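Local coordinates for xyloglucan-specific endo-beta-1,4-glucanase BoGH9A (Bacteroides ovatus, PDB 6DHT) that cleaves the beta-1,4-linked glucan backbone of xyloglucan internally, releasing xyloglucan oligosaccharides at the cell surface, at the calcium ion site and the magnesium ion site. Coordinates in Å, arbitrary orientation; residue numbers count along the deposited sequence, not the author numbering.

Contact 1: the calcium ion site. Residues 119, 202, 206-209, 211-213, 216, 288-289. With CA (calcium ion), chain B.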
ATOM      1  N   ARG A 119       6.725  12.339  -6.568  1.00 14.86           N
ATOM      2  CA  ARG A 119       6.076  13.139  -7.603  1.00 14.22           C
ATOM      3  C   ARG A 119       7.049  13.547  -8.684  1.00 16.23           C
ATOM      4  O   ARG A 119       8.180  13.927  -8.401  1.00 17.36           O
ATOM      5  CB  ARG A 119       5.512  14.429  -7.020  1.00 13.28           C
ATOM      6  CG  ARG A 119       4.241  14.254  -6.183  1.00 14.13           C
ATOM      7  CD  ARG A 119       3.676  15.603  -5.850  1.00 16.39           C
ATOM      8  NE  ARG A 119       2.621  15.531  -4.836  1.00 15.25           N
ATOM      9  CZ  ARG A 119       1.995  16.600  -4.358  1.00 18.27           C
ATOM     10  NH1 ARG A 119       2.309  17.800  -4.835  1.00 17.62           N
ATOM     11  NH2 ARG A 119       1.055  16.470  -3.422  1.00 17.42           N
ATOM     12  N   ILE A 202       0.050  16.859   6.474  1.00 17.47           N
ATOM     13  CA  ILE A 202       1.357  16.220   6.260  1.00 17.29           C
ATOM     14  C   ILE A 202       2.408  17.132   5.631  1.00 21.82           C
ATOM     15  O   ILE A 202       3.476  16.665   5.196  1.00 20.25           O
ATOM     16  CB  ILE A 202       1.222  14.940   5.405  1.00 19.79           C
ATOM     17  CG1 ILE A 202       0.591  15.244   4.043  1.00 19.64           C
ATOM     18  CG2 ILE A 202       0.388  13.896   6.143  1.00 18.71           C
ATOM     19  CD1 ILE A 202       0.686  14.103   3.060  1.00 20.56           C
ATOM     20  N   GLU A 206      -0.174  21.362  -0.757  1.00 17.29           N
ATOM     21  CA  GLU A 206      -1.626  21.492  -0.735  1.00 17.40           C
ATOM     22  C   GLU A 206      -2.193  21.429   0.691  1.00 19.30           C
ATOM     23  O   GLU A 206      -3.414  21.306   0.869  1.00 18.06           O
ATOM     24  CB  GLU A 206      -2.278  20.428  -1.633  1.00 19.32           C
ATOM     25  CG  GLU A 206      -1.743  20.410  -3.085  1.00 18.05           C
ATOM     26  CD  GLU A 206      -0.387  19.715  -3.266  1.00 20.89           C
ATOM     27  OE1 GLU A 206       0.127  19.075  -2.316  1.00 20.84           O
ATOM     28  OE2 GLU A 206       0.166  19.808  -4.399  1.00 23.28           O
ATOM     29  N   SER A 207      -1.330  21.520   1.697  1.00 18.61           N
ATOM     30  CA  SER A 207      -1.777  21.385   3.082  1.00 18.56           C
ATOM     31  C   SER A 207      -2.622  22.555   3.585  1.00 21.49           C
ATOM     32  O   SER A 207      -3.288  22.422   4.603  1.00 23.73           O
ATOM     33  CB  SER A 207      -0.618  21.158   4.048  1.00 20.82           C
ATOM     34  OG  SER A 207      -0.081  19.843   3.900  1.00 19.31           O
ATOM     35  N   ASN A 208      -2.616  23.679   2.876  1.00 20.70           N
ATOM     36  CA  ASN A 208      -3.391  24.839   3.347  1.00 26.13           C
ATOM     37  C   ASN A 208      -4.616  25.150   2.501  1.00 28.41           C
ATOM     38  O   ASN A 208      -5.219  26.213   2.654  1.00 30.92           O
ATOM     39  CB  ASN A 208      -2.487  26.065   3.494  1.00 25.64           C
ATOM     40  CG  ASN A 208      -1.465  25.896   4.613  1.00 38.49           C
ATOM     41  OD1 ASN A 208      -0.279  26.160   4.428  1.00 48.46           O
ATOM     42  ND2 ASN A 208      -1.920  25.428   5.773  1.00 42.80           N
ATOM     43  N   ASN A 209      -5.017  24.219   1.644  1.00 23.53           N
ATOM     44  CA  ASN A 209      -6.240  24.398   0.877  1.00 20.59           C
ATOM     45  C   ASN A 209      -7.437  23.819   1.637  1.00 19.84           C
ATOM     46  O   ASN A 209      -7.327  23.536   2.821  1.00 24.30           O
ATOM     47  CB  ASN A 209      -6.107  23.828  -0.536  1.00 24.12           C
ATOM     48  CG  ASN A 209      -6.045  22.312  -0.575  1.00 22.12           C
ATOM     49  OD1 ASN A 209      -6.314  21.614   0.416  1.00 18.82           O
ATOM     50  ND2 ASN A 209      -5.710  21.799  -1.744  1.00 20.71           N
ATOM     51  N   THR A 211      -9.077  20.924   0.937  1.00 19.92           N
ATOM     52  CA  THR A 211      -9.262  19.536   0.532  1.00 17.98           C
ATOM     53  C   THR A 211      -8.399  18.652   1.440  1.00 16.47           C
ATOM     54  O   THR A 211      -7.275  19.035   1.765  1.00 17.09           O
ATOM     55  CB  THR A 211      -8.852  19.345  -0.911  1.00 17.65           C
ATOM     56  OG1 THR A 211      -9.628  20.242  -1.737  1.00 18.45           O
ATOM     57  CG2 THR A 211      -9.148  17.930  -1.367  1.00 19.60           C
ATOM     58  N   PRO A 212      -8.940  17.506   1.883  1.00 15.85           N
ATOM     59  CA  PRO A 212      -8.078  16.576   2.637  1.00 15.65           C
ATOM     60  C   PRO A 212      -6.812  16.219   1.868  1.00 14.92           C
ATOM     61  O   PRO A 212      -6.835  15.930   0.666  1.00 15.06           O
ATOM     62  CB  PRO A 212      -8.969  15.340   2.820  1.00 16.08           C
ATOM     63  CG  PRO A 212     -10.390  15.915   2.818  1.00 16.09           C
ATOM     64  CD  PRO A 212     -10.315  16.986   1.751  1.00 18.50           C
ATOM     65  N   ASP A 213      -5.709  16.269   2.591  1.00 13.91           N
ATOM     66  CA  ASP A 213      -4.383  16.092   2.005  1.00 14.07           C
ATOM     67  C   ASP A 213      -4.225  14.744   1.295  1.00 13.49           C
ATOM     68  O   ASP A 213      -3.552  14.693   0.272  1.00 12.94           O
ATOM     69  CB  ASP A 213      -3.274  16.271   3.041  1.00 13.85           C
ATOM     70  CG  ASP A 213      -2.998  17.719   3.402  1.00 16.97           C
ATOM     71  OD1 ASP A 213      -3.705  18.621   2.897  1.00 15.98           O
ATOM     72  OD2 ASP A 213      -2.090  17.949   4.221  1.00 18.52           O
ATOM     73  N   ASP A 216      -5.620  15.426  -2.047  1.00 12.86           N
ATOM     74  CA  ASP A 216      -4.664  16.219  -2.837  1.00 12.96           C
ATOM     75  C   ASP A 216      -3.600  15.335  -3.461  1.00 14.97           C
ATOM     76  O   ASP A 216      -3.240  15.467  -4.649  1.00 16.29           O
ATOM     77  CB  ASP A 216      -3.969  17.290  -2.022  1.00 13.05           C
ATOM     78  CG  ASP A 216      -4.913  18.382  -1.535  1.00 16.18           C
ATOM     79  OD1 ASP A 216      -5.674  18.959  -2.352  1.00 16.28           O
ATOM     80  OD2 ASP A 216      -4.858  18.654  -0.327  1.00 15.21           O
ATOM     81  N   ASP A 288     -11.269  23.510  -4.972  1.00 21.61           N
ATOM     82  CA  ASP A 288      -9.869  23.261  -5.264  1.00 21.49           C
ATOM     83  C   ASP A 288      -9.679  22.435  -6.529  1.00 18.07           C
ATOM     84  O   ASP A 288      -8.634  22.506  -7.172  1.00 22.32           O
ATOM     85  CB  ASP A 288      -9.234  22.540  -4.067  1.00 20.34           C
ATOM     86  CG  ASP A 288      -9.059  23.444  -2.855  1.00 24.12           C
ATOM     87  OD1 ASP A 288      -8.886  24.680  -3.008  1.00 26.80           O
ATOM     88  OD2 ASP A 288      -9.114  22.932  -1.720  1.00 22.67           O
ATOM     89  N   TYR A 289     -10.679  21.640  -6.878  1.00 18.25           N
ATOM     90  CA  TYR A 289     -10.605  20.801  -8.075  1.00 20.34           C
ATOM     91  C   TYR A 289     -11.814  20.984  -8.989  1.00 23.37           C
ATOM     92  O   TYR A 289     -12.591  20.063  -9.217  1.00 21.84           O
ATOM     93  CB  TYR A 289     -10.376  19.329  -7.671  1.00 19.40           C
ATOM     94  CG  TYR A 289      -9.065  19.179  -6.933  1.00 17.87           C
ATOM     95  CD1 TYR A 289      -7.866  19.096  -7.622  1.00 19.93           C
ATOM     96  CD2 TYR A 289      -9.021  19.199  -5.547  1.00 19.42           C
ATOM     97  CE1 TYR A 289      -6.667  19.018  -6.967  1.00 17.03           C
ATOM     98  CE2 TYR A 289      -7.811  19.111  -4.875  1.00 17.41           C
ATOM     99  CZ  TYR A 289      -6.637  19.020  -5.594  1.00 16.38           C
ATOM    100  OH  TYR A 289      -5.411  18.938  -4.966  1.00 17.40           O
TER
HETATM  101 CA    CA B 603      -5.171  19.901   1.574  1.00 17.76          CA
HETATM  102  O   HOH W   1      -5.692  21.154   3.508  1.00 22.17           O
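The loop 206-212 and the start of helix 213-226 wrap a calcium ion in a near-octahedral shell. The site looks structural, since it ties the loop to the helix. The ligands pair up across the ion: the main-chain oxygens of Glu206 and Thr211, OD1 of Asn209 and OD1 of Asp213, and OD2 of Asp216 and water 1.

Asp216 shows how the shell is set. From CB the chain turns so that CG lies anti to the carbonyl carbon, beside the backbone N (chi1 -66°). CG stands 3.5 Å from the calcium ion. The carboxylate then divides its work. OD2 points at the calcium ion and binds it at 2.3 Å. OD1 turns away and takes two hydrogen bonds. Tyr289 OH comes in at 2.6 Å on the anti lone pair of OD1. Asn209 ND2 reaches Asp216 OD1 from above the carboxylate plane, while Asn209 OD1 binds the ion.

Asp213 follows the same plan. Its OD2 is held by Ser207 OG at 2.8 Å and, on the anti lone pair, by Ile202 N. These second-shell donors probably keep each carboxylate bound through one oxygen. Arg119 grips Glu206 end-on with NH1 and NH2. This salt bridge is likely to steady the residue whose main-chain O is a ligand. Water 1 binds the calcium ion at 2.4 Å and also hydrogen-bonds Asn209 O at 3.0 Å.

Contact 2: the calcium ion site. Residues 335, 337-338, 340-341, 376-378. With CA (calcium ion), chain C.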
ATOM      1  N   ASP A 335      -1.366  -9.476 -16.947  1.00 22.58           N
ATOM      2  CA  ASP A 335      -2.490 -10.161 -16.335  1.00 22.28           C
ATOM      3  C   ASP A 335      -3.388 -10.677 -17.447  1.00 22.09           C
ATOM      4  O   ASP A 335      -3.743  -9.921 -18.348  1.00 25.87           O
ATOM      5  CB  ASP A 335      -3.257  -9.142 -15.469  1.00 25.35           C
ATOM      6  CG  ASP A 335      -4.274  -9.775 -14.521  1.00 23.19           C
ATOM      7  OD1 ASP A 335      -4.382 -11.015 -14.408  1.00 23.29           O
ATOM      8  OD2 ASP A 335      -4.952  -8.977 -13.831  1.00 21.16           O
ATOM      9  N   HIS A 337      -6.270 -12.316 -16.503  1.00 26.21           N
ATOM     10  CA  HIS A 337      -7.518 -12.514 -15.769  1.00 23.83           C
ATOM     11  C   HIS A 337      -8.085 -11.154 -15.390  1.00 22.88           C
ATOM     12  O   HIS A 337      -7.691 -10.565 -14.382  1.00 24.79           O
ATOM     13  CB  HIS A 337      -7.294 -13.370 -14.524  1.00 27.49           C
ATOM     14  CG  HIS A 337      -6.848 -14.770 -14.815  1.00 34.68           C
ATOM     15  ND1 HIS A 337      -5.520 -15.121 -14.924  1.00 40.96           N
ATOM     16  CD2 HIS A 337      -7.556 -15.907 -15.015  1.00 44.23           C
ATOM     17  CE1 HIS A 337      -5.428 -16.416 -15.178  1.00 41.97           C
ATOM     18  NE2 HIS A 337      -6.649 -16.915 -15.241  1.00 45.74           N
ATOM     19  N   ALA A 338      -9.017 -10.669 -16.198  1.00 23.55           N
ATOM     20  CA  ALA A 338      -9.586  -9.338 -16.026  1.00 21.94           C
ATOM     21  C   ALA A 338     -10.950  -9.325 -15.310  1.00 20.99           C
ATOM     22  O   ALA A 338     -11.566  -8.264 -15.156  1.00 22.02           O
ATOM     23  CB  ALA A 338      -9.695  -8.650 -17.377  1.00 24.20           C
ATOM     24  N   ASP A 340     -11.749  -9.625 -12.233  1.00 20.21           N
ATOM     25  CA  ASP A 340     -11.736  -8.841 -10.991  1.00 17.85           C
ATOM     26  C   ASP A 340     -11.722  -7.339 -11.247  1.00 18.16           C
ATOM     27  O   ASP A 340     -12.349  -6.567 -10.512  1.00 17.41           O
ATOM     28  CB  ASP A 340     -10.569  -9.246 -10.083  1.00 17.63           C
ATOM     29  CG  ASP A 340      -9.229  -9.290 -10.809  1.00 21.17           C
ATOM     30  OD1 ASP A 340      -9.018 -10.197 -11.647  1.00 21.57           O
ATOM     31  OD2 ASP A 340      -8.354  -8.439 -10.525  1.00 20.13           O
ATOM     32  N   GLU A 341     -11.042  -6.912 -12.308  1.00 17.91           N
ATOM     33  CA  GLU A 341     -11.028  -5.510 -12.692  1.00 17.58           C
ATOM     34  C   GLU A 341     -12.419  -5.118 -13.242  1.00 17.89           C
ATOM     35  O   GLU A 341     -12.905  -4.023 -12.987  1.00 17.42           O
ATOM     36  CB  GLU A 341      -9.906  -5.228 -13.710  1.00 18.55           C
ATOM     37  CG  GLU A 341      -8.468  -5.272 -13.131  1.00 17.03           C
ATOM     38  CD  GLU A 341      -7.889  -6.668 -12.993  1.00 19.13           C
ATOM     39  OE1 GLU A 341      -8.541  -7.655 -13.403  1.00 20.28           O
ATOM     40  OE2 GLU A 341      -6.760  -6.799 -12.458  1.00 19.04           O
ATOM     41  N   GLY A 376      -3.006  -6.841  -9.182  1.00 18.57           N
ATOM     42  CA  GLY A 376      -3.587  -7.639 -10.249  1.00 20.15           C
ATOM     43  C   GLY A 376      -4.834  -8.390  -9.828  1.00 18.83           C
ATOM     44  O   GLY A 376      -5.432  -9.119 -10.619  1.00 20.30           O
ATOM     45  N   ASN A 377      -5.225  -8.206  -8.576  1.00 19.05           N
ATOM     46  CA  ASN A 377      -6.390  -8.874  -8.012  1.00 20.66           C
ATOM     47  C   ASN A 377      -7.227  -7.875  -7.238  1.00 15.45           C
ATOM     48  O   ASN A 377      -7.065  -7.692  -6.019  1.00 16.24           O
ATOM     49  CB  ASN A 377      -6.008 -10.033  -7.102  1.00 21.06           C
ATOM     50  CG  ASN A 377      -7.253 -10.716  -6.480  1.00 28.13           C
ATOM     51  OD1 ASN A 377      -8.428 -10.447  -6.861  1.00 28.75           O
ATOM     52  ND2 ASN A 377      -6.999 -11.592  -5.510  1.00 31.34           N
ATOM     53  N   THR A 378      -8.144  -7.245  -7.960  1.00 15.93           N
ATOM     54  CA  THR A 378      -8.881  -6.109  -7.426  1.00 15.38           C
ATOM     55  C   THR A 378     -10.264  -6.506  -6.905  1.00 15.36           C
ATOM     56  O   THR A 378     -11.091  -5.637  -6.625  1.00 16.13           O
ATOM     57  CB  THR A 378      -9.017  -4.998  -8.469  1.00 18.08           C
ATOM     58  OG1 THR A 378      -9.720  -5.479  -9.626  1.00 18.33           O
ATOM     59  CG2 THR A 378      -7.651  -4.518  -8.913  1.00 17.43           C
TER
HETATM   60 CA    CA C 602      -6.899  -9.297 -12.464  1.00 19.51          CA
HETATM   61  O   HOH W   2      -5.915 -11.529 -12.108  1.00 26.14           O
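This calcium site of the glycoside hydrolase family 9 domain sits where the loop at 335-338 meets the first turn of helix 339-353 and the loop at 376-378. It probably stabilises the fold.

The calcium ion is eight-coordinate. Asp340 and Glu341 are neighbours on the helix, and each binds with both carboxylate oxygens. The Glu341 pair is even, with OE1 and OE2 both 2.5 Å from the calcium ion. Its chain bends at chi2 (81°) to bring the carboxylate round. Asp340 holds CG in the crowded position between backbone N and carbonyl carbon (chi1 50°). Asp335 gives OD2 alone, at 2.4 Å from the calcium ion. The carbonyls of His337 and Gly376 and water 2 also bind.

Hydrogen bonds fix the carboxylates. Thr378 N donates to Asp340 OD2 at 2.8 Å, fairly straight. Asp335 OD1 receives His337 N from well above the carboxylate plane. A serine in place of Asp335 would probably weaken calcium binding and loosen the loop, since it lacks the carboxylate whose OD2 binds the ion and whose OD1 takes His337 N and water 2.

Water links the two kinds. Water 2 binds the calcium ion and lies 2.8 Å from Asp335 OD1.

Contact 3: the magnesium ion site. Residues 498, 501-502, 504-508, 510. With MG (magnesium ion), chain D.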
ATOM      1  N   HIS A 498      16.099   2.017  -4.379  1.00 13.30           N
ATOM      2  CA  HIS A 498      15.251   3.178  -4.669  1.00 13.66           C
ATOM      3  C   HIS A 498      16.137   4.176  -5.376  1.00 13.67           C
ATOM      4  O   HIS A 498      17.025   4.760  -4.757  1.00 15.01           O
ATOM      5  CB  HIS A 498      14.764   3.767  -3.335  1.00 14.94           C
ATOM      6  CG  HIS A 498      13.752   4.860  -3.464  1.00 13.75           C
ATOM      7  ND1 HIS A 498      13.607   5.850  -2.506  1.00 18.36           N
ATOM      8  CD2 HIS A 498      12.784   5.083  -4.380  1.00 15.71           C
ATOM      9  CE1 HIS A 498      12.605   6.641  -2.850  1.00 14.39           C
ATOM     10  NE2 HIS A 498      12.091   6.202  -3.984  1.00 12.51           N
ATOM     11  N   SER A 501      16.544   7.683  -3.533  1.00 14.25           N
ATOM     12  CA  SER A 501      17.397   7.705  -2.344  1.00 15.22           C
ATOM     13  C   SER A 501      18.859   7.392  -2.687  1.00 17.79           C
ATOM     14  O   SER A 501      19.786   7.852  -2.001  1.00 18.44           O
ATOM     15  CB  SER A 501      16.920   6.718  -1.280  1.00 15.85           C
ATOM     16  OG  SER A 501      15.649   7.112  -0.759  1.00 15.15           O
ATOM     17  N   ALA A 502      19.064   6.574  -3.716  1.00 16.27           N
ATOM     18  CA  ALA A 502      20.409   6.077  -4.013  1.00 17.64           C
ATOM     19  C   ALA A 502      21.206   7.108  -4.785  1.00 21.00           C
ATOM     20  O   ALA A 502      22.444   7.096  -4.724  1.00 21.71           O
ATOM     21  CB  ALA A 502      20.341   4.750  -4.782  1.00 16.71           C
ATOM     22  N   ASP A 504      20.650  10.596  -4.715  1.00 21.28           N
ATOM     23  CA  ASP A 504      20.775  11.904  -4.111  1.00 25.22           C
ATOM     24  C   ASP A 504      22.095  11.866  -3.383  1.00 28.56           C
ATOM     25  O   ASP A 504      22.799  10.864  -3.431  1.00 29.26           O
ATOM     26  CB  ASP A 504      19.577  12.277  -3.221  1.00 23.10           C
ATOM     27  CG  ASP A 504      19.386  11.361  -2.019  1.00 19.94           C
ATOM     28  OD1 ASP A 504      20.319  10.657  -1.580  1.00 19.50           O
ATOM     29  OD2 ASP A 504      18.262  11.375  -1.467  1.00 20.20           O
ATOM     30  N   ASP A 505      22.445  12.944  -2.723  1.00 32.63           N
ATOM     31  CA  ASP A 505      23.722  12.966  -2.045  1.00 31.68           C
ATOM     32  C   ASP A 505      23.445  13.060  -0.560  1.00 27.36           C
ATOM     33  O   ASP A 505      24.145  13.733   0.172  1.00 26.18           O
ATOM     34  CB  ASP A 505      24.568  14.115  -2.592  1.00 36.52           C
ATOM     35  CG  ASP A 505      24.824  13.976  -4.098  1.00 42.65           C
ATOM     36  OD1 ASP A 505      25.355  12.920  -4.526  1.00 36.81           O
ATOM     37  OD2 ASP A 505      24.470  14.907  -4.856  1.00 45.54           O
ATOM     38  N   ILE A 506      22.407  12.338  -0.135  1.00 24.66           N
ATOM     39  CA  ILE A 506      21.958  12.324   1.249  1.00 22.07           C
ATOM     40  C   ILE A 506      22.060  10.904   1.786  1.00 18.80           C
ATOM     41  O   ILE A 506      21.566   9.962   1.161  1.00 19.98           O
ATOM     42  CB  ILE A 506      20.514  12.843   1.353  1.00 21.91           C
ATOM     43  CG1 ILE A 506      20.458  14.277   0.823  1.00 26.57           C
ATOM     44  CG2 ILE A 506      20.021  12.780   2.789  1.00 22.01           C
ATOM     45  CD1 ILE A 506      19.120  14.701   0.377  1.00 30.71           C
ATOM     46  N   GLU A 507      22.754  10.737   2.900  1.00 19.29           N
ATOM     47  CA  GLU A 507      23.003   9.415   3.459  1.00 20.69           C
ATOM     48  C   GLU A 507      21.681   8.739   3.856  1.00 20.57           C
ATOM     49  O   GLU A 507      21.399   7.618   3.444  1.00 20.72           O
ATOM     50  CB  GLU A 507      23.946   9.508   4.667  1.00 22.79           C
ATOM     51  CG  GLU A 507      24.176   8.177   5.377  1.00 31.83           C
ATOM     52  CD  GLU A 507      25.192   8.261   6.505  1.00 38.73           C
ATOM     53  OE1 GLU A 507      25.949   9.251   6.566  1.00 42.60           O
ATOM     54  OE2 GLU A 507      25.226   7.330   7.336  1.00 51.21           O
ATOM     55  N   ASP A 508      20.869   9.412   4.651  1.00 19.47           N
ATOM     56  CA  ASP A 508      19.631   8.789   5.089  1.00 18.72           C
ATOM     57  C   ASP A 508      18.677   8.653   3.906  1.00 16.01           C
ATOM     58  O   ASP A 508      18.552   9.557   3.076  1.00 15.41           O
ATOM     59  CB  ASP A 508      18.979   9.614   6.185  1.00 20.76           C
ATOM     60  CG  ASP A 508      19.689   9.490   7.504  1.00 29.32           C
ATOM     61  OD1 ASP A 508      20.441   8.505   7.698  1.00 35.27           O
ATOM     62  OD2 ASP A 508      19.483  10.386   8.339  1.00 37.83           O
ATOM     63  N   ILE A 510      15.068   8.483   1.815  1.00 13.42           N
ATOM     64  CA  ILE A 510      13.809   9.217   1.892  1.00 13.88           C
ATOM     65  C   ILE A 510      12.912   8.400   2.831  1.00 16.10           C
ATOM     66  O   ILE A 510      12.797   7.173   2.699  1.00 14.18           O
ATOM     67  CB  ILE A 510      13.184   9.412   0.508  1.00 14.43           C
ATOM     68  CG1 ILE A 510      14.156  10.220  -0.375  1.00 15.44           C
ATOM     69  CG2 ILE A 510      11.823  10.142   0.635  1.00 16.25           C
ATOM     70  CD1 ILE A 510      13.731  10.386  -1.820  1.00 19.38           C
TER
HETATM   71 MG    MG D 623      20.634   8.940  -0.447  1.00 17.70          MG
HETATM   72  O   HOH W   3      18.690   9.398   0.339  1.00 17.25           O
HETATM   73  O   HOH W   4      22.480   8.822  -1.362  1.00 20.44           O
HETATM   74  O   HOH W   5      20.697   7.273   0.640  1.00 22.02           O
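The magnesium site looks structural rather than catalytic. None of the catalytic residues of the family binds the ion, and hydrolysis by family 9 enzymes does not rest on a metal cofactor. The protein ligands instead draw a short stretch of chain together, from the short helix 499-503 to the loop at 504-508. The structure alone does not show whether magnesium is the natural occupant; it may come from the crystallisation medium.

The shell is near octahedral. Ser501 O and Ile506 O face each other across the magnesium ion, both at 2.1 Å. Asp504 OD1 binds opposite water 5, and water 3 opposite water 4. Waters 3, 4 and 5 fill the remaining positions seen, and the loop holds each. Water 4 meets Asp504 O, and water 5 meets Glu507 O at 2.9 Å.

Asp504 is the side chain that carries the site. Its CG takes the crowded position between backbone N and carbonyl carbon (chi1 63°), which lets OD1 reach both the ion and Ile506 N. Asp504 OD1 accepts Ile506 N at 3.0 Å, from well above the carboxylate plane. The Ser501 side chain faces away from the ion. Its OG accepts Ile510 N at 3.0 Å and hydrogen-bonds His498 ND1, so it probably anchors the short helix to the chain on either side. Asp504 OD2 does not bind the ion but meets water 3 at 2.7 Å, and Asp508 O meets the same water at 2.7 Å.

All three contacts lie in the family 9 catalytic region of a single chain, and they share no residues. By the centres of their C-alpha atoms, contact 1 is about 31 Å from contact 2 and 26 Å from contact 3, while contacts 2 and 3 are about 34 Å apart. Each ties loops to a different helix: 213-226, 339-353 and 499-503. Contacts 1 and 2 have centres about 23 and 20 Å from Asp171. Contact 3 is nearer the active site, about 13 Å from Asp171 and 10 Å from His497, so its loop might influence the shape of the catalytic region indirectly.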